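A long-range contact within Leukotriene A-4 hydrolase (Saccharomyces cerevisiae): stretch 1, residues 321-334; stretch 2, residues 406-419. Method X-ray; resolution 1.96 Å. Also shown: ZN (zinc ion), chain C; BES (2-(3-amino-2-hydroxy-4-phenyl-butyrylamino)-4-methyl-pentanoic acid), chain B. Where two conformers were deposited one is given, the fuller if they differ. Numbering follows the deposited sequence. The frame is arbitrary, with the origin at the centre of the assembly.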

# COMPACT_ATOMS: atom_id res chain seq x y z
N TRP A 321 -7.89 -0.25 9.55
CA TRP A 321 -8.43 -1.53 9.07
C TRP A 321 -9.64 -1.35 8.13
O TRP A 321 -9.86 -2.17 7.23
CB TRP A 321 -8.77 -2.48 10.23
CG TRP A 321 -10.13 -2.28 10.83
CD1 TRP A 321 -10.47 -1.44 11.85
CD2 TRP A 321 -11.33 -2.96 10.45
NE1 TRP A 321 -11.82 -1.55 12.13
CE2 TRP A 321 -12.37 -2.48 11.28
CE3 TRP A 321 -11.64 -3.94 9.49
CZ2 TRP A 321 -13.69 -2.94 11.18
CZ3 TRP A 321 -12.95 -4.39 9.39
CH2 TRP A 321 -13.96 -3.89 10.24
N LEU A 322 -10.42 -0.28 8.34
CA LEU A 322 -11.60 -0.03 7.50
C LEU A 322 -11.18 0.18 6.05
O LEU A 322 -11.92 -0.14 5.13
CB LEU A 322 -12.37 1.20 7.98
CG LEU A 322 -13.19 0.97 9.26
CD1 LEU A 322 -13.78 2.28 9.77
CD2 LEU A 322 -14.27 -0.07 8.99
N ASN A 323 -10.02 0.81 5.86
CA ASN A 323 -9.46 0.96 4.52
C ASN A 323 -8.90 -0.39 4.06
O ASN A 323 -9.47 -1.03 3.19
CB ASN A 323 -8.35 2.02 4.48
CG ASN A 323 -8.88 3.45 4.37
OD1 ASN A 323 -9.97 3.77 4.82
ND2 ASN A 323 -8.08 4.32 3.76
N GLU A 324 -7.80 -0.81 4.68
CA GLU A 324 -7.05 -1.96 4.15
C GLU A 324 -7.75 -3.32 4.31
O GLU A 324 -7.59 -4.19 3.46
CB GLU A 324 -5.64 -2.01 4.75
CG GLU A 324 -4.76 -0.81 4.38
CD GLU A 324 -4.51 -0.66 2.88
OE1 GLU A 324 -4.75 -1.63 2.12
OE2 GLU A 324 -4.07 0.43 2.46
N GLY A 325 -8.50 -3.51 5.38
CA GLY A 325 -9.22 -4.77 5.58
C GLY A 325 -10.33 -4.95 4.57
O GLY A 325 -10.47 -6.00 3.92
N TRP A 326 -11.13 -3.91 4.38
CA TRP A 326 -12.12 -3.94 3.31
C TRP A 326 -11.47 -4.18 1.94
O TRP A 326 -11.92 -5.05 1.17
CB TRP A 326 -12.92 -2.63 3.30
CG TRP A 326 -14.16 -2.72 4.13
CD1 TRP A 326 -14.42 -2.08 5.31
CD2 TRP A 326 -15.31 -3.50 3.83
NE1 TRP A 326 -15.68 -2.42 5.76
CE2 TRP A 326 -16.25 -3.28 4.86
CE3 TRP A 326 -15.65 -4.36 2.78
CZ2 TRP A 326 -17.49 -3.91 4.89
CZ3 TRP A 326 -16.90 -4.97 2.81
CH2 TRP A 326 -17.79 -4.74 3.84
N THR A 327 -10.41 -3.42 1.63
CA THR A 327 -9.73 -3.56 0.33
C THR A 327 -9.27 -4.99 0.07
O THR A 327 -9.50 -5.52 -1.01
CB THR A 327 -8.55 -2.58 0.19
OG1 THR A 327 -9.04 -1.24 0.33
CG2 THR A 327 -7.83 -2.75 -1.17
N VAL A 328 -8.63 -5.62 1.06
CA VAL A 328 -8.14 -6.98 0.89
C VAL A 328 -9.34 -7.90 0.68
O VAL A 328 -9.30 -8.81 -0.15
CB VAL A 328 -7.26 -7.44 2.11
CG1 VAL A 328 -6.88 -8.93 1.98
CG2 VAL A 328 -5.97 -6.59 2.22
N TYR A 329 -10.42 -7.65 1.43
CA TYR A 329 -11.66 -8.42 1.28
C TYR A 329 -12.21 -8.26 -0.14
O TYR A 329 -12.45 -9.26 -0.86
CB TYR A 329 -12.72 -8.04 2.35
CG TYR A 329 -14.03 -8.76 2.10
CD1 TYR A 329 -14.20 -10.08 2.52
CD2 TYR A 329 -15.05 -8.16 1.39
CE1 TYR A 329 -15.38 -10.76 2.25
CE2 TYR A 329 -16.20 -8.83 1.11
CZ TYR A 329 -16.36 -10.13 1.54
OH TYR A 329 -17.52 -10.79 1.25
N LEU A 330 -12.38 -7.02 -0.56
CA LEU A 330 -12.89 -6.76 -1.91
C LEU A 330 -12.00 -7.31 -3.03
O LEU A 330 -12.50 -7.91 -3.97
CB LEU A 330 -13.16 -5.27 -2.11
CG LEU A 330 -14.30 -4.73 -1.23
CD1 LEU A 330 -14.37 -3.20 -1.30
CD2 LEU A 330 -15.65 -5.38 -1.62
N GLU A 331 -10.69 -7.10 -2.92
CA GLU A 331 -9.69 -7.63 -3.85
C GLU A 331 -9.89 -9.13 -4.05
O GLU A 331 -9.94 -9.63 -5.17
CB GLU A 331 -8.30 -7.38 -3.27
CG GLU A 331 -7.12 -8.06 -3.99
CD GLU A 331 -5.82 -7.97 -3.17
OE1 GLU A 331 -5.82 -7.36 -2.06
OE2 GLU A 331 -4.80 -8.51 -3.64
N ARG A 332 -10.00 -9.86 -2.93
CA ARG A 332 -10.19 -11.30 -2.97
C ARG A 332 -11.57 -11.71 -3.52
O ARG A 332 -11.67 -12.74 -4.15
CB ARG A 332 -9.85 -11.95 -1.64
CG ARG A 332 -8.34 -11.84 -1.36
CD ARG A 332 -7.94 -12.44 -0.05
NE ARG A 332 -6.51 -12.26 0.12
CZ ARG A 332 -5.89 -12.15 1.29
NH1 ARG A 332 -6.59 -12.19 2.43
NH2 ARG A 332 -4.58 -11.96 1.33
N ARG A 333 -12.59 -10.88 -3.34
CA ARG A 333 -13.87 -11.13 -4.04
C ARG A 333 -13.70 -10.99 -5.58
O ARG A 333 -14.26 -11.77 -6.37
CB ARG A 333 -14.96 -10.18 -3.53
CG ARG A 333 -15.45 -10.48 -2.10
CD ARG A 333 -16.22 -11.82 -2.00
NE ARG A 333 -17.32 -11.85 -2.97
CZ ARG A 333 -18.51 -11.29 -2.76
NH1 ARG A 333 -18.78 -10.68 -1.61
NH2 ARG A 333 -19.43 -11.35 -3.70
N ILE A 334 -12.91 -10.01 -6.02
CA ILE A 334 -12.69 -9.82 -7.46
C ILE A 334 -12.00 -11.04 -8.06
O ILE A 334 -12.49 -11.62 -9.04
CB ILE A 334 -11.89 -8.54 -7.75
CG1 ILE A 334 -12.75 -7.31 -7.44
CG2 ILE A 334 -11.42 -8.49 -9.19
CD1 ILE A 334 -11.93 -6.02 -7.23
N GLY A 406 -23.33 -15.97 3.73
CA GLY A 406 -22.60 -16.11 2.49
C GLY A 406 -22.59 -14.86 1.64
O GLY A 406 -23.15 -13.83 2.02
N LYS A 407 -21.95 -14.94 0.47
CA LYS A 407 -21.75 -13.77 -0.38
C LYS A 407 -23.08 -13.12 -0.75
O LYS A 407 -23.20 -11.89 -0.76
CB LYS A 407 -20.99 -14.14 -1.65
CG LYS A 407 -19.52 -14.47 -1.42
CD LYS A 407 -18.89 -15.12 -2.64
CE LYS A 407 -19.12 -16.62 -2.64
NZ LYS A 407 -18.70 -17.18 -3.94
N ALA A 408 -24.07 -13.94 -1.05
CA ALA A 408 -25.34 -13.44 -1.54
C ALA A 408 -26.04 -12.61 -0.48
O ALA A 408 -26.67 -11.59 -0.80
CB ALA A 408 -26.23 -14.58 -1.98
N GLU A 409 -25.93 -13.03 0.77
CA GLU A 409 -26.55 -12.33 1.90
C GLU A 409 -25.78 -11.07 2.31
O GLU A 409 -26.35 -10.12 2.86
CB GLU A 409 -26.64 -13.26 3.11
CG GLU A 409 -27.58 -14.44 2.92
CD GLU A 409 -29.03 -14.00 2.82
OE1 GLU A 409 -29.69 -14.36 1.82
OE2 GLU A 409 -29.52 -13.29 3.73
N PHE A 410 -24.48 -11.07 2.04
CA PHE A 410 -23.60 -10.02 2.53
C PHE A 410 -23.49 -8.88 1.51
O PHE A 410 -23.35 -7.72 1.88
CB PHE A 410 -22.22 -10.64 2.81
CG PHE A 410 -21.31 -9.78 3.64
CD1 PHE A 410 -21.72 -9.27 4.87
CD2 PHE A 410 -20.01 -9.51 3.22
CE1 PHE A 410 -20.87 -8.49 5.64
CE2 PHE A 410 -19.17 -8.73 3.98
CZ PHE A 410 -19.60 -8.23 5.20
N ASP A 411 -23.57 -9.22 0.24
CA ASP A 411 -23.38 -8.22 -0.81
C ASP A 411 -24.36 -7.04 -0.72
O ASP A 411 -23.98 -5.90 -1.03
CB ASP A 411 -23.38 -8.86 -2.20
CG ASP A 411 -22.08 -9.61 -2.50
OD1 ASP A 411 -21.27 -9.79 -1.56
OD2 ASP A 411 -21.87 -10.02 -3.66
N PRO A 412 -25.61 -7.29 -0.29
CA PRO A 412 -26.52 -6.15 -0.09
C PRO A 412 -26.01 -5.19 0.98
O PRO A 412 -26.14 -3.98 0.83
CB PRO A 412 -27.81 -6.83 0.38
CG PRO A 412 -27.76 -8.17 -0.26
CD PRO A 412 -26.32 -8.58 -0.23
N PHE A 413 -25.44 -5.73 2.05
CA PHE A 413 -24.82 -4.87 3.06
C PHE A 413 -23.64 -4.06 2.49
O PHE A 413 -23.52 -2.86 2.73
CB PHE A 413 -24.32 -5.67 4.26
CG PHE A 413 -23.49 -4.85 5.22
CD1 PHE A 413 -24.08 -3.90 6.04
CD2 PHE A 413 -22.10 -5.01 5.27
CE1 PHE A 413 -23.31 -3.12 6.91
CE2 PHE A 413 -21.33 -4.25 6.13
CZ PHE A 413 -21.94 -3.30 6.96
N ILE A 414 -22.78 -4.73 1.74
CA ILE A 414 -21.62 -4.07 1.13
C ILE A 414 -22.05 -2.85 0.31
O ILE A 414 -21.49 -1.76 0.43
CB ILE A 414 -20.87 -5.07 0.25
CG1 ILE A 414 -20.24 -6.16 1.13
CG2 ILE A 414 -19.82 -4.39 -0.60
CD1 ILE A 414 -19.48 -7.20 0.31
N ARG A 415 -23.06 -3.04 -0.53
CA ARG A 415 -23.58 -1.93 -1.32
C ARG A 415 -24.16 -0.83 -0.44
O ARG A 415 -24.00 0.35 -0.73
CB ARG A 415 -24.66 -2.42 -2.28
CG ARG A 415 -24.09 -3.10 -3.51
CD ARG A 415 -25.02 -4.17 -4.02
NE ARG A 415 -24.27 -5.16 -4.78
CZ ARG A 415 -24.73 -6.35 -5.11
NH1 ARG A 415 -23.97 -7.18 -5.81
NH2 ARG A 415 -25.96 -6.71 -4.74
N HIS A 416 -24.84 -1.22 0.63
CA HIS A 416 -25.49 -0.25 1.51
C HIS A 416 -24.43 0.59 2.19
O HIS A 416 -24.50 1.82 2.22
CB HIS A 416 -26.35 -0.97 2.55
CG HIS A 416 -27.01 -0.05 3.53
ND1 HIS A 416 -26.51 0.18 4.79
CD2 HIS A 416 -28.12 0.71 3.42
CE1 HIS A 416 -27.29 1.03 5.42
NE2 HIS A 416 -28.27 1.38 4.61
N TYR A 417 -23.44 -0.11 2.75
CA TYR A 417 -22.31 0.50 3.42
C TYR A 417 -21.60 1.53 2.54
O TYR A 417 -21.46 2.68 2.94
CB TYR A 417 -21.33 -0.60 3.89
CG TYR A 417 -20.02 -0.10 4.48
CD1 TYR A 417 -19.97 0.43 5.76
CD2 TYR A 417 -18.84 -0.20 3.76
CE1 TYR A 417 -18.76 0.88 6.31
CE2 TYR A 417 -17.63 0.25 4.29
CZ TYR A 417 -17.60 0.79 5.58
OH TYR A 417 -16.41 1.24 6.13
N PHE A 418 -21.16 1.13 1.34
CA PHE A 418 -20.40 2.07 0.51
C PHE A 418 -21.26 3.22 -0.01
O PHE A 418 -20.76 4.31 -0.25
CB PHE A 418 -19.61 1.35 -0.61
CG PHE A 418 -18.46 0.53 -0.08
CD1 PHE A 418 -17.30 1.15 0.32
CD2 PHE A 418 -18.58 -0.84 0.08
CE1 PHE A 418 -16.25 0.42 0.85
CE2 PHE A 418 -17.53 -1.58 0.59
CZ PHE A 418 -16.36 -0.95 0.98
N LYS A 419 -22.57 2.99 -0.15
CA LYS A 419 -23.47 4.09 -0.51
C LYS A 419 -23.67 5.07 0.65
O LYS A 419 -23.65 6.28 0.45
CB LYS A 419 -24.82 3.56 -1.00
CG LYS A 419 -24.91 3.39 -2.51
CD LYS A 419 -24.65 4.71 -3.24
CE LYS A 419 -24.55 4.52 -4.74
NZ LYS A 419 -24.28 5.81 -5.42
ZN ZN C . -4.10 -0.92 0.09
N2 BES B . -1.40 2.70 -0.12
C1 BES B . -1.10 1.34 0.27
C6 BES B . 0.37 1.22 0.68
C7 BES B . 0.64 2.06 1.90
C8 BES B . -0.22 2.01 2.99
C12 BES B . 1.74 2.91 1.93
C9 BES B . 0.02 2.79 4.11
C11 BES B . 1.99 3.70 3.06
C10 BES B . 1.12 3.63 4.15
C2 BES B . -1.42 0.36 -0.87
O2 BES B . -2.77 0.40 -1.34
C3 BES B . -1.11 -1.01 -0.36
O3 BES B . -1.83 -1.57 0.47
N1 BES B . 0.01 -1.47 -0.91
C4 BES B . 0.66 -2.75 -0.69
C13 BES B . 0.16 -3.60 -1.86
C14 BES B . -0.44 -4.92 -1.41
C15 BES B . -1.37 -5.47 -2.50
C16 BES B . -1.17 -4.80 -0.08
C5 BES B . 2.13 -2.51 -0.85
O1 BES B . 2.93 -3.27 -0.26
O4 BES B . 2.50 -1.55 -1.56
O HOH W 1 -14.38 1.13 4.39

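Two helices cross at 132° with their axes no closer than 13.6 Å, a gap that calls for large side chains. Gly406 caps the second helix at its N-terminus with backbone angles that demand glycine. Lys407 then lays its aliphatic stem over one face of the Arg333 guanidinium (CG to CZ, 3.6 Å), while its amine leads away.

Phe410 points toward the partner and sets its edge, offset, against the face of Tyr329, the planes at 89°; its CZ also reaches Trp326 CH2 at 4.2 Å. Asp411 supplies the polar lock: Arg333 NH1 donates to Asp411 OD1 at 2.6 Å and Arg333 NH2 to Asp411 OD2 at 2.8 Å, a two-pronged salt bridge that pairs buried charges. Arg333 NH1 also donates to Tyr329 OH (3.1 Å), which helps hold the guanidinium in place.

Phe413 brings CE2 to 4.0 Å from Trp326 CZ2, at the indole edge. Ile414, branched and compact, fits among Trp326, Tyr329 and Leu330, its CD1 3.7 Å from Tyr329 CE2. Tyr417 lies nearly parallel to the indole but slid aside, and a water joins its OH (2.7 Å) to Leu322 O (2.9 Å). Phe418 closes the contact, turning its edge to the Trp326 face and meeting Leu330 CD1 with CZ at 3.8 Å.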